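Side-chain contacts in TPR repeat-containing protein YrrB (Bacillus subtilis, PDB 2Q7F), which may act as a TPR-built mediator in complexes joining RNA sulfuration components, RNA processing components and aminoacyl-tRNA synthetases: residues A[93-98]-A[125-130]; A[195-200]-A[224-229]; A[48-53]-A[57-62]. All blocks are in the same frame, centred on the assembly; numbering follows the deposited sequence.

Contact 1: residues A[93-98]-A[125-130]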
ATOM      1  N   ALA A  93     -15.586   0.627  -8.517  1.00 46.33           N
ATOM      2  CA  ALA A  93     -15.141  -0.010  -9.752  1.00 46.23           C
ATOM      3  C   ALA A  93     -13.685   0.335 -10.077  1.00 46.27           C
ATOM      4  O   ALA A  93     -12.919  -0.540 -10.499  1.00 46.42           O
ATOM      5  CB  ALA A  93     -16.052   0.349 -10.902  1.00 46.13           C
ATOM      6  N   TYR A  94     -13.293   1.594  -9.863  1.00 45.97           N
ATOM      7  CA  TYR A  94     -11.888   1.989 -10.014  1.00 45.59           C
ATOM      8  C   TYR A  94     -11.013   1.261  -8.999  1.00 45.97           C
ATOM      9  O   TYR A  94      -9.917   0.773  -9.336  1.00 46.17           O
ATOM     10  CB  TYR A  94     -11.715   3.501  -9.869  1.00 44.95           C
ATOM     11  CG  TYR A  94     -12.300   4.287 -11.014  1.00 44.32           C
ATOM     12  CD1 TYR A  94     -11.921   4.010 -12.335  1.00 43.33           C
ATOM     13  CD2 TYR A  94     -13.220   5.321 -10.785  1.00 42.83           C
ATOM     14  CE1 TYR A  94     -12.449   4.727 -13.392  1.00 42.38           C
ATOM     15  CE2 TYR A  94     -13.763   6.048 -11.844  1.00 41.73           C
ATOM     16  CZ  TYR A  94     -13.372   5.740 -13.147  1.00 43.00           C
ATOM     17  OH  TYR A  94     -13.898   6.433 -14.220  1.00 43.27           O
ATOM     18  N   TYR A  95     -11.505   1.188  -7.761  1.00 45.94           N
ATOM     19  CA  TYR A  95     -10.798   0.504  -6.685  1.00 45.97           C
ATOM     20  C   TYR A  95     -10.663  -1.005  -6.932  1.00 46.21           C
ATOM     21  O   TYR A  95      -9.589  -1.580  -6.740  1.00 46.26           O
ATOM     22  CB  TYR A  95     -11.484   0.766  -5.352  1.00 45.85           C
ATOM     23  CG  TYR A  95     -10.749   0.182  -4.171  1.00 46.68           C
ATOM     24  CD1 TYR A  95      -9.543   0.732  -3.736  1.00 47.11           C
ATOM     25  CD2 TYR A  95     -11.245  -0.932  -3.492  1.00 46.82           C
ATOM     26  CE1 TYR A  95      -8.863   0.202  -2.647  1.00 46.80           C
ATOM     27  CE2 TYR A  95     -10.561  -1.477  -2.407  1.00 46.38           C
ATOM     28  CZ  TYR A  95      -9.378  -0.898  -1.990  1.00 46.79           C
ATOM     29  OH  TYR A  95      -8.688  -1.420  -0.920  1.00 47.54           O
ATOM     30  N   GLY A  96     -11.756  -1.639  -7.352  1.00 46.13           N
ATOM     31  CA  GLY A  96     -11.764  -3.065  -7.620  1.00 46.17           C
ATOM     32  C   GLY A  96     -10.810  -3.399  -8.743  1.00 46.63           C
ATOM     33  O   GLY A  96     -10.019  -4.322  -8.613  1.00 46.96           O
ATOM     34  N   ALA A  97     -10.871  -2.640  -9.837  1.00 46.61           N
ATOM     35  CA  ALA A  97      -9.963  -2.846 -10.970  1.00 46.82           C
ATOM     36  C   ALA A  97      -8.510  -2.631 -10.568  1.00 47.25           C
ATOM     37  O   ALA A  97      -7.622  -3.320 -11.064  1.00 47.16           O
ATOM     38  CB  ALA A  97     -10.324  -1.929 -12.135  1.00 46.38           C
ATOM     39  N   GLY A  98      -8.286  -1.667  -9.673  1.00 47.80           N
ATOM     40  CA  GLY A  98      -6.945  -1.324  -9.188  1.00 48.14           C
ATOM     41  C   GLY A  98      -6.280  -2.485  -8.486  1.00 48.63           C
ATOM     42  O   GLY A  98      -5.114  -2.798  -8.759  1.00 48.27           O
ATOM     43  N   GLY A 125      -8.587   4.610   4.652  1.00 53.63           N
ATOM     44  CA  GLY A 125      -7.250   4.141   4.982  1.00 53.27           C
ATOM     45  C   GLY A 125      -6.685   3.193   3.950  1.00 53.20           C
ATOM     46  O   GLY A 125      -5.527   3.320   3.551  1.00 53.20           O
ATOM     47  N   ASP A 126      -7.509   2.249   3.512  1.00 52.85           N
ATOM     48  CA  ASP A 126      -7.070   1.239   2.563  1.00 52.83           C
ATOM     49  C   ASP A 126      -6.643   1.842   1.228  1.00 52.23           C
ATOM     50  O   ASP A 126      -5.602   1.452   0.672  1.00 52.14           O
ATOM     51  CB  ASP A 126      -8.179   0.210   2.344  1.00 53.25           C
ATOM     52  CG  ASP A 126      -8.410  -0.658   3.561  1.00 54.88           C
ATOM     53  OD1 ASP A 126      -9.367  -1.461   3.541  1.00 57.12           O
ATOM     54  OD2 ASP A 126      -7.639  -0.544   4.541  1.00 56.43           O
ATOM     55  N   LEU A 127      -7.441   2.791   0.731  1.00 51.04           N
ATOM     56  CA  LEU A 127      -7.157   3.423  -0.543  1.00 50.43           C
ATOM     57  C   LEU A 127      -5.886   4.245  -0.491  1.00 50.18           C
ATOM     58  O   LEU A 127      -5.055   4.150  -1.398  1.00 49.83           O
ATOM     59  CB  LEU A 127      -8.317   4.296  -1.023  1.00 50.34           C
ATOM     60  CG  LEU A 127      -8.006   5.147  -2.271  1.00 50.51           C
ATOM     61  CD1 LEU A 127      -7.771   4.300  -3.556  1.00 49.17           C
ATOM     62  CD2 LEU A 127      -9.077   6.202  -2.506  1.00 50.40           C
ATOM     63  N   PHE A 128      -5.739   5.059   0.553  1.00 49.70           N
ATOM     64  CA  PHE A 128      -4.540   5.869   0.692  1.00 49.64           C
ATOM     65  C   PHE A 128      -3.305   4.977   0.797  1.00 49.54           C
ATOM     66  O   PHE A 128      -2.225   5.326   0.303  1.00 49.41           O
ATOM     67  CB  PHE A 128      -4.640   6.817   1.888  1.00 49.67           C
ATOM     68  CG  PHE A 128      -5.659   7.914   1.713  1.00 50.04           C
ATOM     69  CD1 PHE A 128      -5.751   8.620   0.515  1.00 50.26           C
ATOM     70  CD2 PHE A 128      -6.521   8.258   2.759  1.00 51.10           C
ATOM     71  CE1 PHE A 128      -6.700   9.634   0.350  1.00 50.20           C
ATOM     72  CE2 PHE A 128      -7.470   9.280   2.607  1.00 50.26           C
ATOM     73  CZ  PHE A 128      -7.556   9.967   1.400  1.00 50.20           C
ATOM     74  N   TYR A 129      -3.492   3.811   1.410  1.00 49.38           N
ATOM     75  CA  TYR A 129      -2.427   2.831   1.563  1.00 49.37           C
ATOM     76  C   TYR A 129      -2.021   2.230   0.220  1.00 49.11           C
ATOM     77  O   TYR A 129      -0.845   2.253  -0.145  1.00 49.09           O
ATOM     78  CB  TYR A 129      -2.832   1.719   2.539  1.00 49.57           C
ATOM     79  CG  TYR A 129      -1.803   0.612   2.623  1.00 50.38           C
ATOM     80  CD1 TYR A 129      -0.615   0.794   3.339  1.00 49.99           C
ATOM     81  CD2 TYR A 129      -2.008  -0.614   1.973  1.00 49.85           C
ATOM     82  CE1 TYR A 129       0.340  -0.209   3.410  1.00 50.35           C
ATOM     83  CE2 TYR A 129      -1.065  -1.624   2.048  1.00 50.08           C
ATOM     84  CZ  TYR A 129       0.111  -1.413   2.767  1.00 50.91           C
ATOM     85  OH  TYR A 129       1.064  -2.406   2.842  1.00 51.90           O
ATOM     86  N   MET A 130      -2.994   1.685  -0.502  1.00 48.78           N
ATOM     87  CA  MET A 130      -2.715   1.037  -1.780  1.00 48.52           C
ATOM     88  C   MET A 130      -2.080   2.033  -2.744  1.00 48.57           C
ATOM     89  O   MET A 130      -1.129   1.702  -3.463  1.00 48.53           O
ATOM     90  CB  MET A 130      -3.991   0.437  -2.375  1.00 48.43           C
ATOM     91  CG  MET A 130      -4.597  -0.710  -1.560  1.00 48.12           C
ATOM     92  SD  MET A 130      -3.491  -2.117  -1.302  1.00 46.48           S
ATOM     93  CE  MET A 130      -3.424  -2.801  -2.963  1.00 46.12           C
TER

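Contact 2: residues A[195-200]-A[224-229]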
ATOM      1  N   ALA A 195      12.276  -2.701  10.222  1.00 59.14           N
ATOM      2  CA  ALA A 195      12.177  -1.364  10.799  1.00 58.93           C
ATOM      3  C   ALA A 195      13.497  -0.982  11.440  1.00 58.85           C
ATOM      4  O   ALA A 195      14.056   0.071  11.123  1.00 58.94           O
ATOM      5  CB  ALA A 195      11.048  -1.290  11.817  1.00 59.03           C
ATOM      6  N   PHE A 196      13.999  -1.849  12.323  1.00 58.70           N
ATOM      7  CA  PHE A 196      15.299  -1.640  12.966  1.00 58.43           C
ATOM      8  C   PHE A 196      16.417  -1.403  11.944  1.00 58.18           C
ATOM      9  O   PHE A 196      17.245  -0.511  12.124  1.00 57.82           O
ATOM     10  CB  PHE A 196      15.647  -2.805  13.900  1.00 58.53           C
ATOM     11  CG  PHE A 196      15.070  -2.668  15.288  1.00 58.92           C
ATOM     12  CD1 PHE A 196      14.108  -3.564  15.748  1.00 59.16           C
ATOM     13  CD2 PHE A 196      15.497  -1.648  16.141  1.00 58.83           C
ATOM     14  CE1 PHE A 196      13.576  -3.442  17.030  1.00 58.65           C
ATOM     15  CE2 PHE A 196      14.969  -1.519  17.418  1.00 58.32           C
ATOM     16  CZ  PHE A 196      14.008  -2.416  17.862  1.00 58.43           C
ATOM     17  N   TYR A 197      16.417  -2.187  10.867  1.00 58.17           N
ATOM     18  CA  TYR A 197      17.421  -2.045   9.814  1.00 58.29           C
ATOM     19  C   TYR A 197      17.321  -0.688   9.137  1.00 58.34           C
ATOM     20  O   TYR A 197      18.331  -0.006   8.942  1.00 58.35           O
ATOM     21  CB  TYR A 197      17.295  -3.160   8.770  1.00 58.46           C
ATOM     22  CG  TYR A 197      17.945  -2.818   7.445  1.00 58.63           C
ATOM     23  CD1 TYR A 197      19.339  -2.835   7.299  1.00 58.72           C
ATOM     24  CD2 TYR A 197      17.167  -2.470   6.341  1.00 58.42           C
ATOM     25  CE1 TYR A 197      19.938  -2.517   6.081  1.00 58.72           C
ATOM     26  CE2 TYR A 197      17.753  -2.152   5.126  1.00 58.71           C
ATOM     27  CZ  TYR A 197      19.135  -2.178   5.002  1.00 58.81           C
ATOM     28  OH  TYR A 197      19.700  -1.862   3.793  1.00 58.78           O
ATOM     29  N   ASN A 198      16.100  -0.308   8.776  1.00 58.40           N
ATOM     30  CA  ASN A 198      15.857   0.969   8.110  1.00 58.69           C
ATOM     31  C   ASN A 198      16.104   2.166   9.026  1.00 59.04           C
ATOM     32  O   ASN A 198      16.471   3.248   8.560  1.00 59.05           O
ATOM     33  CB  ASN A 198      14.454   1.000   7.494  1.00 58.49           C
ATOM     34  CG  ASN A 198      14.357   0.150   6.238  1.00 58.00           C
ATOM     35  OD1 ASN A 198      14.757   0.575   5.158  1.00 57.15           O
ATOM     36  ND2 ASN A 198      13.827  -1.063   6.379  1.00 58.58           N
ATOM     37  N   ALA A 199      15.906   1.959  10.328  1.00 59.61           N
ATOM     38  CA  ALA A 199      16.296   2.930  11.343  1.00 60.16           C
ATOM     39  C   ALA A 199      17.813   3.043  11.341  1.00 60.45           C
ATOM     40  O   ALA A 199      18.366   4.141  11.335  1.00 60.33           O
ATOM     41  CB  ALA A 199      15.792   2.505  12.719  1.00 60.13           C
ATOM     42  N   GLY A 200      18.468   1.887  11.315  1.00 61.01           N
ATOM     43  CA  GLY A 200      19.919   1.809  11.256  1.00 61.88           C
ATOM     44  C   GLY A 200      20.472   2.596  10.089  1.00 62.46           C
ATOM     45  O   GLY A 200      21.455   3.317  10.235  1.00 62.78           O
ATOM     46  N   PRO A 224      18.730 -13.569  12.439  1.00 72.09           N
ATOM     47  CA  PRO A 224      20.164 -13.827  12.268  1.00 72.06           C
ATOM     48  C   PRO A 224      20.629 -13.916  10.807  1.00 71.96           C
ATOM     49  O   PRO A 224      21.834 -13.860  10.554  1.00 72.13           O
ATOM     50  CB  PRO A 224      20.371 -15.173  12.977  1.00 71.99           C
ATOM     51  CG  PRO A 224      19.216 -15.298  13.904  1.00 72.08           C
ATOM     52  CD  PRO A 224      18.075 -14.656  13.186  1.00 72.02           C
ATOM     53  N   ASP A 225      19.693 -14.053   9.865  1.00 71.70           N
ATOM     54  CA  ASP A 225      20.040 -14.107   8.438  1.00 71.44           C
ATOM     55  C   ASP A 225      19.639 -12.855   7.642  1.00 71.04           C
ATOM     56  O   ASP A 225      19.414 -12.919   6.430  1.00 70.83           O
ATOM     57  CB  ASP A 225      19.506 -15.390   7.774  1.00 71.61           C
ATOM     58  CG  ASP A 225      17.982 -15.496   7.803  1.00 71.94           C
ATOM     59  OD1 ASP A 225      17.274 -14.537   7.420  1.00 71.73           O
ATOM     60  OD2 ASP A 225      17.490 -16.575   8.188  1.00 73.07           O
ATOM     61  N   HIS A 226      19.564 -11.721   8.332  1.00 70.78           N
ATOM     62  CA  HIS A 226      19.290 -10.441   7.688  1.00 70.62           C
ATOM     63  C   HIS A 226      20.542  -9.950   6.956  1.00 70.48           C
ATOM     64  O   HIS A 226      21.324  -9.169   7.508  1.00 70.38           O
ATOM     65  CB  HIS A 226      18.839  -9.409   8.725  1.00 70.69           C
ATOM     66  CG  HIS A 226      17.979  -8.321   8.159  1.00 70.90           C
ATOM     67  ND1 HIS A 226      16.659  -8.157   8.516  1.00 71.14           N
ATOM     68  CD2 HIS A 226      18.245  -7.357   7.247  1.00 71.07           C
ATOM     69  CE1 HIS A 226      16.150  -7.133   7.854  1.00 71.58           C
ATOM     70  NE2 HIS A 226      17.093  -6.630   7.077  1.00 71.48           N
ATOM     71  N   MET A 227      20.721 -10.415   5.717  1.00 70.35           N
ATOM     72  CA  MET A 227      21.944 -10.162   4.943  1.00 70.41           C
ATOM     73  C   MET A 227      22.226  -8.688   4.685  1.00 69.94           C
ATOM     74  O   MET A 227      23.388  -8.268   4.701  1.00 69.77           O
ATOM     75  CB  MET A 227      21.939 -10.931   3.619  1.00 70.39           C
ATOM     76  CG  MET A 227      22.754 -12.222   3.652  1.00 70.89           C
ATOM     77  SD  MET A 227      23.377 -12.713   2.025  1.00 71.66           S
ATOM     78  CE  MET A 227      21.849 -12.994   1.115  1.00 71.17           C
ATOM     79  N   LEU A 228      21.170  -7.914   4.445  1.00 69.47           N
ATOM     80  CA  LEU A 228      21.298  -6.466   4.294  1.00 69.08           C
ATOM     81  C   LEU A 228      21.776  -5.794   5.585  1.00 68.92           C
ATOM     82  O   LEU A 228      22.670  -4.946   5.548  1.00 68.96           O
ATOM     83  CB  LEU A 228      19.996  -5.847   3.779  1.00 69.06           C
ATOM     84  CG  LEU A 228      19.859  -5.562   2.273  1.00 69.20           C
ATOM     85  CD1 LEU A 228      20.557  -6.596   1.359  1.00 69.89           C
ATOM     86  CD2 LEU A 228      18.391  -5.418   1.893  1.00 69.08           C
ATOM     87  N   ALA A 229      21.207  -6.184   6.724  1.00 68.75           N
ATOM     88  CA  ALA A 229      21.684  -5.681   8.015  1.00 68.65           C
ATOM     89  C   ALA A 229      23.127  -6.095   8.220  1.00 68.66           C
ATOM     90  O   ALA A 229      23.919  -5.338   8.775  1.00 68.92           O
ATOM     91  CB  ALA A 229      20.815  -6.177   9.159  1.00 68.58           C
TER

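Contact 3: residues A[48-53]-A[57-62]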
ATOM      1  N   LYS A  48     -28.360 -12.886 -11.789  1.00 87.95           N
ATOM      2  CA  LYS A  48     -29.745 -12.512 -12.071  1.00 87.61           C
ATOM      3  C   LYS A  48     -30.035 -11.057 -11.689  1.00 87.23           C
ATOM      4  O   LYS A  48     -30.793 -10.373 -12.383  1.00 87.00           O
ATOM      5  CB  LYS A  48     -30.733 -13.468 -11.390  1.00 87.79           C
ATOM      6  CG  LYS A  48     -32.161 -13.383 -11.951  1.00 88.13           C
ATOM      7  CD  LYS A  48     -32.958 -14.655 -11.684  1.00 88.82           C
ATOM      8  CE  LYS A  48     -34.293 -14.638 -12.417  1.00 88.87           C
ATOM      9  NZ  LYS A  48     -35.026 -15.927 -12.244  1.00 89.05           N
ATOM     10  N   ALA A  49     -29.420 -10.594 -10.598  1.00 86.72           N
ATOM     11  CA  ALA A  49     -29.526  -9.196 -10.170  1.00 86.17           C
ATOM     12  C   ALA A  49     -29.167  -8.231 -11.305  1.00 85.86           C
ATOM     13  O   ALA A  49     -29.738  -7.148 -11.398  1.00 85.80           O
ATOM     14  CB  ALA A  49     -28.658  -8.937  -8.945  1.00 86.02           C
ATOM     15  N   ILE A  50     -28.232  -8.641 -12.167  1.00 85.36           N
ATOM     16  CA  ILE A  50     -27.877  -7.878 -13.367  1.00 84.91           C
ATOM     17  C   ILE A  50     -29.023  -7.858 -14.391  1.00 84.76           C
ATOM     18  O   ILE A  50     -29.319  -6.807 -14.961  1.00 84.57           O
ATOM     19  CB  ILE A  50     -26.535  -8.377 -14.010  1.00 85.03           C
ATOM     20  CG1 ILE A  50     -25.351  -8.108 -13.065  1.00 84.85           C
ATOM     21  CG2 ILE A  50     -26.285  -7.723 -15.375  1.00 84.62           C
ATOM     22  CD1 ILE A  50     -24.004  -8.607 -13.567  1.00 84.62           C
ATOM     23  N   GLU A  51     -29.664  -9.013 -14.603  1.00 84.64           N
ATOM     24  CA  GLU A  51     -30.806  -9.138 -15.527  1.00 84.32           C
ATOM     25  C   GLU A  51     -31.994  -8.288 -15.063  1.00 83.94           C
ATOM     26  O   GLU A  51     -32.316  -8.245 -13.871  1.00 83.78           O
ATOM     27  CB  GLU A  51     -31.215 -10.612 -15.705  1.00 84.43           C
ATOM     28  CG  GLU A  51     -32.168 -10.898 -16.888  1.00 85.08           C
ATOM     29  CD  GLU A  51     -33.648 -11.026 -16.480  1.00 85.93           C
ATOM     30  OE1 GLU A  51     -34.008 -12.037 -15.830  1.00 86.30           O
ATOM     31  OE2 GLU A  51     -34.457 -10.133 -16.831  1.00 85.17           O
ATOM     32  N   GLU A  52     -32.618  -7.603 -16.020  1.00 83.54           N
ATOM     33  CA  GLU A  52     -33.711  -6.640 -15.773  1.00 83.36           C
ATOM     34  C   GLU A  52     -33.248  -5.359 -15.051  1.00 82.78           C
ATOM     35  O   GLU A  52     -34.028  -4.418 -14.880  1.00 82.62           O
ATOM     36  CB  GLU A  52     -34.902  -7.304 -15.057  1.00 83.55           C
ATOM     37  CG  GLU A  52     -36.262  -7.016 -15.706  1.00 84.46           C
ATOM     38  CD  GLU A  52     -37.049  -5.892 -15.033  1.00 85.94           C
ATOM     39  OE1 GLU A  52     -38.166  -5.587 -15.517  1.00 86.14           O
ATOM     40  OE2 GLU A  52     -36.571  -5.321 -14.026  1.00 86.09           O
ATOM     41  N   ASN A  53     -31.975  -5.338 -14.645  1.00 82.10           N
ATOM     42  CA  ASN A  53     -31.318  -4.163 -14.055  1.00 81.21           C
ATOM     43  C   ASN A  53     -30.140  -3.675 -14.900  1.00 80.52           C
ATOM     44  O   ASN A  53     -29.246  -2.987 -14.389  1.00 80.36           O
ATOM     45  CB  ASN A  53     -30.813  -4.477 -12.642  1.00 81.21           C
ATOM     46  CG  ASN A  53     -31.872  -4.297 -11.579  1.00 81.23           C
ATOM     47  OD1 ASN A  53     -31.577  -3.846 -10.469  1.00 81.41           O
ATOM     48  ND2 ASN A  53     -33.112  -4.653 -11.903  1.00 81.26           N
ATOM     49  N   ALA A  57     -24.965   0.036 -12.256  1.00 69.06           N
ATOM     50  CA  ALA A  57     -23.543  -0.303 -12.169  1.00 67.44           C
ATOM     51  C   ALA A  57     -23.229  -1.255 -11.014  1.00 66.15           C
ATOM     52  O   ALA A  57     -22.456  -2.194 -11.184  1.00 65.63           O
ATOM     53  CB  ALA A  57     -22.700   0.973 -12.050  1.00 67.28           C
ATOM     54  N   ILE A  58     -23.846  -0.997  -9.856  1.00 64.79           N
ATOM     55  CA  ILE A  58     -23.635  -1.753  -8.605  1.00 63.31           C
ATOM     56  C   ILE A  58     -23.609  -3.282  -8.765  1.00 62.21           C
ATOM     57  O   ILE A  58     -22.683  -3.924  -8.274  1.00 62.40           O
ATOM     58  CB  ILE A  58     -24.665  -1.345  -7.481  1.00 63.51           C
ATOM     59  CG1 ILE A  58     -24.715   0.181  -7.274  1.00 63.32           C
ATOM     60  CG2 ILE A  58     -24.401  -2.100  -6.166  1.00 62.68           C
ATOM     61  CD1 ILE A  58     -23.521   0.783  -6.541  1.00 64.40           C
ATOM     62  N   PRO A  59     -24.620  -3.875  -9.434  1.00 61.05           N
ATOM     63  CA  PRO A  59     -24.572  -5.329  -9.596  1.00 60.23           C
ATOM     64  C   PRO A  59     -23.383  -5.830 -10.434  1.00 59.43           C
ATOM     65  O   PRO A  59     -22.836  -6.894 -10.136  1.00 59.12           O
ATOM     66  CB  PRO A  59     -25.901  -5.651 -10.279  1.00 60.10           C
ATOM     67  CG  PRO A  59     -26.310  -4.403 -10.925  1.00 60.41           C
ATOM     68  CD  PRO A  59     -25.838  -3.309 -10.038  1.00 60.83           C
ATOM     69  N   TYR A  60     -22.985  -5.068 -11.455  1.00 58.48           N
ATOM     70  CA  TYR A  60     -21.768  -5.385 -12.200  1.00 57.75           C
ATOM     71  C   TYR A  60     -20.531  -5.308 -11.313  1.00 56.82           C
ATOM     72  O   TYR A  60     -19.632  -6.126 -11.444  1.00 56.68           O
ATOM     73  CB  TYR A  60     -21.583  -4.477 -13.407  1.00 57.81           C
ATOM     74  CG  TYR A  60     -22.625  -4.621 -14.490  1.00 58.18           C
ATOM     75  CD1 TYR A  60     -22.473  -5.551 -15.523  1.00 58.60           C
ATOM     76  CD2 TYR A  60     -23.747  -3.802 -14.504  1.00 58.14           C
ATOM     77  CE1 TYR A  60     -23.431  -5.666 -16.540  1.00 58.18           C
ATOM     78  CE2 TYR A  60     -24.703  -3.905 -15.509  1.00 58.55           C
ATOM     79  CZ  TYR A  60     -24.542  -4.832 -16.523  1.00 58.79           C
ATOM     80  OH  TYR A  60     -25.507  -4.915 -17.505  1.00 59.14           O
ATOM     81  N   ILE A  61     -20.491  -4.337 -10.408  1.00 55.92           N
ATOM     82  CA  ILE A  61     -19.353  -4.205  -9.497  1.00 55.18           C
ATOM     83  C   ILE A  61     -19.288  -5.395  -8.541  1.00 54.80           C
ATOM     84  O   ILE A  61     -18.225  -5.992  -8.361  1.00 54.79           O
ATOM     85  CB  ILE A  61     -19.374  -2.880  -8.692  1.00 55.08           C
ATOM     86  CG1 ILE A  61     -19.450  -1.674  -9.635  1.00 54.79           C
ATOM     87  CG2 ILE A  61     -18.143  -2.791  -7.802  1.00 54.32           C
ATOM     88  CD1 ILE A  61     -19.734  -0.354  -8.939  1.00 55.06           C
ATOM     89  N   ASN A  62     -20.429  -5.742  -7.951  1.00 54.04           N
ATOM     90  CA  ASN A  62     -20.506  -6.882  -7.049  1.00 53.38           C
ATOM     91  C   ASN A  62     -20.070  -8.177  -7.699  1.00 53.09           C
ATOM     92  O   ASN A  62     -19.362  -8.976  -7.074  1.00 53.16           O
ATOM     93  CB  ASN A  62     -21.917  -7.045  -6.516  1.00 53.47           C
ATOM     94  CG  ASN A  62     -22.317  -5.944  -5.577  1.00 53.80           C
ATOM     95  OD1 ASN A  62     -23.505  -5.702  -5.378  1.00 55.59           O
ATOM     96  ND2 ASN A  62     -21.336  -5.261  -4.992  1.00 53.56           N
TER

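Contact 1: residues A[93-98]-A[125-130]
Tyr95 and Leu127 both carry CG opposite the backbone N and beside the carbonyl carbon (chi1 -175° and 172°), which swings the tyrosine ring out from helix 91-103 and sends the leucine branch back past it in the reverse sense. The two meet at the ring edge, where Leu127 CD1 lies near the ring plane, 4.0 Å from Tyr95 CD1. Further out, the phenol oxygen reaches Asp126: Tyr95 OH is 3.7 Å from Asp126 CB, so the methylene rather than the carboxylate makes the touch. Met130 adds its own methylene, with CG 4.2 Å from Tyr95 OH. The short helical segments stand 11.9 Å apart at 48°, a separation that the long tyrosine spans. Residues 93-98 belong to TPR 3 and most of 125-130 to TPR 4, and contacts between successive repeats of this kind build a TPR superhelix. Helix 107-120, which lies between them in the chain, supplies Phe114, against which Leu127 and Met130 also pack, while Met122 touches both Tyr95 and Leu127. No hydrogen bond crosses from one segment to the other, so the hold between them depends on the fit of side chains around one aromatic ring and not on a directional bond.

Contact 2: residues A[195-200]-A[224-229]
Leu228 O lies obliquely to the Tyr197 ring, 3.7 Å from Tyr197 CE1, in van der Waals contact; no hydrogen bond crosses between the segments. Tyr197 CG is anti to the backbone N (chi1 160°), which carries the ring toward Leu228 and Ala229 at the first turn of helix 227-233. Tyr197 CD1 is 3.8 Å from Ala229 CA, so much of this touch is with backbone. Near the phenol end, Tyr197 CZ meets Leu228 CB at 4.0 Å. At the root of the side chain, His226 NE2 lies against Tyr197 CB and Tyr197 CG, 3.9 Å from each, with the ring planes at 36°. Here a helix of TPR 6 receives the last helix of the model, 227-233, consistent with the C-terminal capping helix common in TPR proteins; His226 is its N-cap residue and the centre of an inverse gamma turn, which turns the chain from the preceding loop into the helix. An alanine at Tyr197 would keep CB against His226 NE2 but would probably leave Leu228 CB and the backbone of Ala229 without the ring, opening a gap there. The histidine side chain also touches Ala193 and Asp194, while Ala229 packs on Ile220 of helix 211-222.

Contact 3: residues A[48-53]-A[57-62]
Ile50 and Pro59 bring the two backbones closest, their CA atoms 5.6 Å apart, where the chain leaves a weakly bonded helical turn and enters the next helix. From Ile50 to Asn53 it forms a type II beta turn, closed by a 3.1 Å hydrogen bond from Asn53 N to Ile50 O, with Glu52 at a positive phi of 69°; the second segment runs into helix 57-69. Ile50 carries the side-chain contact by dividing its branches. CG1 goes to the proline, 3.8 Å from Pro59 CB. With CG1 beside the backbone N (chi1 -66°), CG2 is anti to it and reaches the phenol end of Tyr60, 3.6 Å from Tyr60 CZ, while the end methyl CD1 sits over one face of that ring, 3.9 Å from Tyr60 CD1. Ala49 adds a looser touch, its CB 4.5 Å from Pro59 CB. The ring is further held by a hydrogen bond between Tyr60 OH and Lys54 O in the connecting loop, and Ala57 O lies in plane at its edge. Residues 48-53 belong to TPR 1 and 57-62 to TPR 2, so the contact packs the end of TPR 1 against the start of TPR 2. Tyr60 then carries it on to helix 73-86, where its side chain meets Phe79, Lys82 and Leu86.

In the fold
The three contacts follow one another along the chain in the order 3, 1, 2, each at a different level of the TPR array. Contacts 3 and 1, with centres 21 Å apart, touch directly: Ile61 CG1 of residues 57-62 lies 4.2 Å from Ala93 CB of residues 93-98, so packing runs from TPR 2 into TPR 3. Contact 2 stands apart at the C-terminal end, its centre 30 Å from that of contact 1 and 49 Å from that of contact 3, which lies on the opposite side of the chain's centre. Contacts 1 and 2 do not meet, their nearest atoms being about 13 Å apart; between contacts 2 and 3 the nearest atoms are about 35 Å apart.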